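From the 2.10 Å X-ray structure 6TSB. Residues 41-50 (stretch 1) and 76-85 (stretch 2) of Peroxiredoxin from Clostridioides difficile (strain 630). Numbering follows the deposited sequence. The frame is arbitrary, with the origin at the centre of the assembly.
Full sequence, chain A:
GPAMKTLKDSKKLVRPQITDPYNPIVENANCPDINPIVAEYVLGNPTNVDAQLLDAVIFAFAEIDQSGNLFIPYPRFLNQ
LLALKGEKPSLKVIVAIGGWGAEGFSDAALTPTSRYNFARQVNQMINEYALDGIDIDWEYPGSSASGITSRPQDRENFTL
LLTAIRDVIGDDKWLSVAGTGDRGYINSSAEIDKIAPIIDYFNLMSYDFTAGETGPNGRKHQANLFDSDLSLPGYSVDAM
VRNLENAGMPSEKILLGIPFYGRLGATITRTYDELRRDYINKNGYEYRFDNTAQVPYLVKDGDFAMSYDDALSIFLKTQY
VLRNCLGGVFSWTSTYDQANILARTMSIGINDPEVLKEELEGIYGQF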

# COMPACT_ATOMS: atom_id res chain seq x y z
N TYR A 41 -19.48 -18.46 -7.59
CA TYR A 41 -20.93 -18.22 -7.62
C TYR A 41 -21.15 -17.14 -8.68
O TYR A 41 -20.43 -16.13 -8.70
CB TYR A 41 -21.50 -17.87 -6.22
CG TYR A 41 -21.61 -19.05 -5.28
CD1 TYR A 41 -20.51 -19.53 -4.58
CD2 TYR A 41 -22.80 -19.74 -5.11
CE1 TYR A 41 -20.59 -20.64 -3.75
CE2 TYR A 41 -22.91 -20.83 -4.27
CZ TYR A 41 -21.80 -21.29 -3.57
OH TYR A 41 -21.89 -22.38 -2.76
N VAL A 42 -22.12 -17.39 -9.56
CA VAL A 42 -22.52 -16.47 -10.65
C VAL A 42 -23.97 -16.06 -10.38
O VAL A 42 -24.86 -16.89 -10.67
CB VAL A 42 -22.37 -17.18 -11.99
CG1 VAL A 42 -22.58 -16.21 -13.13
CG2 VAL A 42 -21.03 -17.88 -12.10
N LEU A 43 -24.19 -14.90 -9.77
CA LEU A 43 -25.54 -14.31 -9.51
C LEU A 43 -25.87 -13.25 -10.56
O LEU A 43 -25.33 -12.13 -10.49
CB LEU A 43 -25.54 -13.68 -8.12
CG LEU A 43 -26.86 -13.05 -7.69
CD1 LEU A 43 -27.97 -14.11 -7.67
CD2 LEU A 43 -26.72 -12.33 -6.35
N GLY A 44 -26.78 -13.57 -11.49
CA GLY A 44 -27.21 -12.60 -12.51
C GLY A 44 -26.56 -12.92 -13.84
O GLY A 44 -26.21 -14.12 -14.05
N ASN A 45 -26.38 -11.91 -14.69
CA ASN A 45 -25.94 -12.11 -16.10
C ASN A 45 -24.52 -12.65 -16.16
O ASN A 45 -23.58 -11.96 -15.79
CB ASN A 45 -26.00 -10.79 -16.87
CG ASN A 45 -25.78 -11.02 -18.35
OD1 ASN A 45 -24.76 -11.58 -18.77
ND2 ASN A 45 -26.77 -10.61 -19.12
N PRO A 46 -24.27 -13.86 -16.70
CA PRO A 46 -22.94 -14.46 -16.60
C PRO A 46 -21.92 -14.11 -17.70
O PRO A 46 -20.92 -14.84 -17.84
CB PRO A 46 -23.30 -15.95 -16.74
CG PRO A 46 -24.36 -15.91 -17.81
CD PRO A 46 -25.22 -14.73 -17.39
N THR A 47 -22.18 -13.07 -18.50
CA THR A 47 -21.46 -12.78 -19.77
C THR A 47 -19.94 -12.69 -19.52
O THR A 47 -19.13 -13.29 -20.30
CB THR A 47 -22.07 -11.52 -20.39
OG1 THR A 47 -23.31 -11.92 -20.99
CG2 THR A 47 -21.16 -10.86 -21.39
N ASN A 48 -19.58 -12.03 -18.41
CA ASN A 48 -18.17 -11.69 -18.08
C ASN A 48 -17.47 -12.77 -17.22
O ASN A 48 -16.38 -12.54 -16.73
CB ASN A 48 -18.11 -10.30 -17.45
CG ASN A 48 -18.45 -9.21 -18.45
OD1 ASN A 48 -18.00 -9.26 -19.59
ND2 ASN A 48 -19.26 -8.24 -18.02
N VAL A 49 -18.05 -13.95 -17.11
CA VAL A 49 -17.32 -15.13 -16.57
C VAL A 49 -16.24 -15.56 -17.57
O VAL A 49 -16.57 -15.69 -18.76
CB VAL A 49 -18.32 -16.26 -16.25
CG1 VAL A 49 -17.61 -17.56 -15.95
CG2 VAL A 49 -19.21 -15.85 -15.08
N ASP A 50 -15.02 -15.81 -17.07
CA ASP A 50 -13.87 -16.34 -17.84
C ASP A 50 -13.68 -17.80 -17.44
O ASP A 50 -13.04 -18.06 -16.38
CB ASP A 50 -12.62 -15.46 -17.64
CG ASP A 50 -11.38 -15.90 -18.42
OD1 ASP A 50 -11.41 -16.97 -19.11
OD2 ASP A 50 -10.37 -15.16 -18.36
N ARG A 76 -32.38 -18.26 -18.60
CA ARG A 76 -31.56 -17.89 -19.78
C ARG A 76 -30.10 -17.74 -19.36
O ARG A 76 -29.22 -18.10 -20.16
CB ARG A 76 -32.13 -16.63 -20.44
CG ARG A 76 -31.94 -15.35 -19.63
CD ARG A 76 -32.54 -14.20 -20.42
NE ARG A 76 -32.27 -12.88 -19.86
CZ ARG A 76 -32.96 -12.34 -18.86
NH1 ARG A 76 -33.94 -13.01 -18.29
NH2 ARG A 76 -32.64 -11.13 -18.42
N PHE A 77 -29.86 -17.22 -18.16
CA PHE A 77 -28.51 -17.06 -17.53
C PHE A 77 -27.85 -18.42 -17.34
O PHE A 77 -26.63 -18.55 -17.56
CB PHE A 77 -28.63 -16.31 -16.21
CG PHE A 77 -29.01 -14.86 -16.35
CD1 PHE A 77 -28.82 -14.17 -17.55
CD2 PHE A 77 -29.55 -14.17 -15.27
CE1 PHE A 77 -29.17 -12.83 -17.66
CE2 PHE A 77 -29.93 -12.84 -15.40
CZ PHE A 77 -29.74 -12.18 -16.59
N LEU A 78 -28.63 -19.42 -16.97
CA LEU A 78 -28.10 -20.76 -16.67
C LEU A 78 -27.75 -21.42 -18.01
O LEU A 78 -26.70 -22.09 -18.09
CB LEU A 78 -29.13 -21.58 -15.89
CG LEU A 78 -28.77 -23.07 -15.72
CD1 LEU A 78 -27.44 -23.24 -15.01
CD2 LEU A 78 -29.85 -23.82 -14.96
N ASN A 79 -28.61 -21.28 -19.02
CA ASN A 79 -28.32 -21.85 -20.36
C ASN A 79 -27.08 -21.16 -20.91
O ASN A 79 -26.21 -21.86 -21.46
CB ASN A 79 -29.52 -21.73 -21.30
CG ASN A 79 -30.66 -22.64 -20.89
OD1 ASN A 79 -31.81 -22.22 -20.91
ND2 ASN A 79 -30.33 -23.87 -20.52
N GLN A 80 -26.99 -19.83 -20.77
CA GLN A 80 -25.81 -19.06 -21.25
C GLN A 80 -24.56 -19.63 -20.58
O GLN A 80 -23.61 -20.00 -21.29
CB GLN A 80 -25.98 -17.57 -20.93
CG GLN A 80 -24.93 -16.71 -21.61
CD GLN A 80 -25.12 -15.25 -21.32
OE1 GLN A 80 -26.23 -14.81 -21.03
NE2 GLN A 80 -24.04 -14.48 -21.39
N LEU A 81 -24.62 -19.80 -19.27
CA LEU A 81 -23.48 -20.29 -18.45
C LEU A 81 -23.12 -21.72 -18.85
O LEU A 81 -21.92 -22.03 -18.91
CB LEU A 81 -23.86 -20.13 -16.98
CG LEU A 81 -22.82 -20.58 -15.96
CD1 LEU A 81 -21.60 -19.65 -15.98
CD2 LEU A 81 -23.45 -20.60 -14.58
N LEU A 82 -24.11 -22.55 -19.20
CA LEU A 82 -23.91 -23.96 -19.60
C LEU A 82 -23.15 -24.00 -20.92
O LEU A 82 -22.45 -25.00 -21.15
CB LEU A 82 -25.25 -24.69 -19.75
CG LEU A 82 -25.81 -25.25 -18.45
CD1 LEU A 82 -27.26 -25.67 -18.60
CD2 LEU A 82 -24.98 -26.43 -17.98
N ALA A 83 -23.34 -22.98 -21.76
CA ALA A 83 -22.74 -22.92 -23.11
C ALA A 83 -21.21 -22.76 -23.01
O ALA A 83 -20.53 -23.16 -23.96
CB ALA A 83 -23.39 -21.81 -23.89
N LEU A 84 -20.68 -22.22 -21.91
CA LEU A 84 -19.21 -22.12 -21.67
C LEU A 84 -18.53 -23.49 -21.78
O LEU A 84 -17.33 -23.50 -21.96
CB LEU A 84 -18.91 -21.52 -20.30
CG LEU A 84 -19.31 -20.06 -20.15
CD1 LEU A 84 -18.90 -19.54 -18.78
CD2 LEU A 84 -18.69 -19.23 -21.27
N LYS A 85 -19.28 -24.59 -21.70
CA LYS A 85 -18.72 -25.96 -21.81
C LYS A 85 -18.38 -26.26 -23.27
O LYS A 85 -17.68 -27.27 -23.51
CB LYS A 85 -19.68 -26.99 -21.21
CG LYS A 85 -19.88 -26.88 -19.70
CD LYS A 85 -20.71 -28.01 -19.11
CE LYS A 85 -19.89 -29.24 -18.78
NZ LYS A 85 -20.72 -30.46 -18.69

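The most unusual feature of this contact is an aromatic ring covered by backbone. One face of the Phe77 ring is covered by the backbone of Gly44 and Asn45; side-chain atoms of Asn45 and Pro46 also touch the ring. Asn45 CA sits 3.7 Å from the centroid of the Phe77 ring, only 13° off the ring normal. This is a CH-pi contact over the face: the slightly polarised CA hydrogen meets the electron-rich ring. Gly44 C covers the same face, 3.5 Å from Phe77 CD2.

Gly44 suits this place for a local reason. Its phi/psi of 104/-153 would jam a CB against the carbonyl O of Leu43. Glycine has no CB, so the chain can take this shape. The ring itself is not what excludes a side chain here, since a CB on Gly44 would point away from stretch 2.

Stretch 1 enters as a strand that includes Tyr41 and Val42, and Gly44 and Asn45 lie in loop. Pro46 to Val49 form a type I beta turn, closed by Val49 N to Pro46 O at 3.1 Å. Stretch 2 is mostly helix. Its backbone bonds include Leu81 N to Phe77 O at 2.9 Å. No backbone hydrogen bond joins the two stretches; side chains and close packing hold them together. The CA atoms of Asn45 and Phe77 are 5.8 Å apart, and those of Pro46 and Leu81 are 6.1 Å apart. The two stretches bury 431 Å² between them, both sides summed.

Pro46 points toward the helix and is buried. Its CD lies 3.6 Å from Phe77 CD1, at an oblique position to the ring. Its CG is 3.5 Å from Phe77 O, a close packing contact with the helix backbone. Pro46 CG also lies 3.7 Å from Gln80 CD, and Pro46 CB is 4.1 Å from Leu81 CD1. The compact proline ring thus meets three helix residues.

The one hydrogen bond across the contact is short. Gln80 NE2 donates to Thr47 OG1 at 2.7 Å, with an N-H...acceptor angle of 149°. Thr47 OG1 in turn donates to Asn45 OD1 at 2.7 Å. The hydroxyl therefore accepts a hydrogen bond from Gln80 and donates one to Asn45. Thr47 N also donates to Asn45 OD1, at 3.0 Å. Asn45 OD1 thus accepts twice within the loop and braces the hydroxyl that Gln80 reaches. Gln80 is extended, with chi1 and chi2 both t, which carries its amide out to Thr47. The other end of the Asn45 amide stays near the aromatic ring: Asn45 ND2 is 3.6 Å from Phe77 CE1.

Apolar contacts complete the packing. Leu81 CB points sideways, but the end of the side chain comes nearer to stretch 1. Its CD1 meets Val42 CG2 at 4.3 Å, a looser contact, as well as Pro46. Farther along, Val49 CG1 packs against Leu84 CD1 at 3.7 Å. Both residues point toward the opposing stretch, and the contact extends the apolar packing beyond the helix residues already described.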